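Local coordinates for protein Adp-ribosyltransferase (Staphylococcus aureus, PDB 1OJQ) that transfers a single ADP-ribose from NAD(+) to a protein, probably a Rho-type GTPase as in other C3-like exoenzymes, at residues Ile33-Tyr36 against Thr37-Ser40. Residues are numbered along the deposited sequence; the frame is centred on the assembly and turned at random.
Sequences IYNY and TKNS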
# COMPACT_ATOMS: atom_id res chain seq x y z
N ILE A 33 16.30 0.27 1.04
CA ILE A 33 15.04 0.95 0.70
C ILE A 33 15.17 1.57 -0.68
O ILE A 33 14.26 1.45 -1.52
CB ILE A 33 14.68 2.02 1.73
CG1 ILE A 33 14.42 1.43 3.12
CG2 ILE A 33 13.52 2.90 1.27
CD1 ILE A 33 14.50 2.50 4.21
N TYR A 34 16.28 2.25 -0.96
CA TYR A 34 16.42 2.94 -2.25
C TYR A 34 16.30 1.94 -3.39
O TYR A 34 15.55 2.13 -4.34
CB TYR A 34 17.74 3.71 -2.35
CG TYR A 34 17.75 4.65 -3.54
CD1 TYR A 34 17.32 5.96 -3.42
CD2 TYR A 34 18.19 4.23 -4.79
CE1 TYR A 34 17.30 6.84 -4.49
CE2 TYR A 34 18.19 5.09 -5.87
CZ TYR A 34 17.75 6.39 -5.72
OH TYR A 34 17.76 7.23 -6.80
N ASN A 35 17.07 0.86 -3.32
CA ASN A 35 17.03 -0.14 -4.39
C ASN A 35 15.63 -0.73 -4.57
O ASN A 35 15.23 -1.00 -5.70
CB ASN A 35 18.04 -1.26 -4.14
CG ASN A 35 19.45 -0.79 -4.42
OD1 ASN A 35 19.69 0.17 -5.16
ND2 ASN A 35 20.41 -1.47 -3.80
N TYR A 36 14.89 -0.92 -3.49
CA TYR A 36 13.51 -1.40 -3.62
C TYR A 36 12.68 -0.42 -4.43
O TYR A 36 11.93 -0.82 -5.33
CB TYR A 36 12.89 -1.70 -2.23
CG TYR A 36 11.52 -2.32 -2.44
CD1 TYR A 36 11.42 -3.68 -2.70
CD2 TYR A 36 10.36 -1.56 -2.41
CE1 TYR A 36 10.16 -4.26 -2.90
CE2 TYR A 36 9.11 -2.13 -2.62
CZ TYR A 36 9.03 -3.48 -2.86
OH TYR A 36 7.79 -4.05 -3.08
N THR A 37 12.75 0.87 -4.10
CA THR A 37 11.96 1.87 -4.80
C THR A 37 12.32 1.96 -6.28
O THR A 37 11.42 2.25 -7.07
CB THR A 37 12.08 3.29 -4.21
OG1 THR A 37 13.41 3.81 -4.43
CG2 THR A 37 11.82 3.27 -2.71
N LYS A 38 13.55 1.68 -6.67
CA LYS A 38 14.00 1.70 -8.04
C LYS A 38 13.41 0.57 -8.90
O LYS A 38 13.18 0.77 -10.08
CB LYS A 38 15.52 1.45 -8.12
CG LYS A 38 16.42 2.46 -7.47
CD LYS A 38 17.86 1.98 -7.61
CE LYS A 38 18.43 2.35 -8.97
NZ LYS A 38 19.83 1.81 -9.11
N ASN A 39 13.27 -0.58 -8.28
CA ASN A 39 13.12 -1.87 -8.96
C ASN A 39 12.66 -2.95 -7.98
O ASN A 39 13.49 -3.69 -7.47
CB ASN A 39 14.48 -2.25 -9.54
CG ASN A 39 14.52 -3.31 -10.61
OD1 ASN A 39 13.53 -3.59 -11.30
ND2 ASN A 39 15.71 -3.90 -10.77
N SER A 40 11.36 -2.99 -7.76
CA SER A 40 10.78 -3.92 -6.79
C SER A 40 10.50 -5.27 -7.41
O SER A 40 10.41 -6.25 -6.69
CB SER A 40 9.49 -3.35 -6.22
OG SER A 40 8.52 -3.19 -7.25
O HOH W 1 21.07 -0.51 -7.42
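Thr37 reaches back one turn to Tyr34, where its hydroxyl joins the backbone bonds near the end of the helix. The Thr37 hydroxyl sits between its own backbone N and carbonyl carbon (chi1 68°), which lets OG1 donate to Tyr34 O at 2.7 Å, tilted slightly from the carbonyl plane. Tyr34 O is thus gripped twice, since Lys38 N also donates to it at 3.1 Å. One residue earlier, Thr37 N makes a regular helical bond to Ile33 O. At the last turn the pattern shifts to i-3, as in a 3-10 turn: Asn39 N, on the first residue to leave helical geometry, donates to Tyr36 O at 3.2 Å from above the carbonyl plane, whereas its i-4 bond to Asn35 O is weak.

A water bridges two side chains, donating to Asn35 OD1 and accepting from Lys38 NZ at 3.1 Å. Lys38 bends at chi3 (83°), bringing its amine round to that water while CG and CD lie against the Tyr34 ring, CG being 3.6 Å from CE2.

Past the helix end, Ser40 CB lies over one face of the Tyr36 ring, offset toward its rim, in a CH-pi contact 3.7 Å from the centroid.

Thr37 binds NAD(+) in the complex of this protein, though none is bound here, and its side chain lies near that of Glu180 of the same site. Its OG1 also accepts a hydrogen bond from Ala174 N, tying the C-terminal end of helix 27-38 to the loop at Ala174, which leads toward Glu180. Tyr36 meets Tyr136 edge-to-face and, like Ile33, packs on helix 59-73, while helix 41-49 follows directly after Ser40.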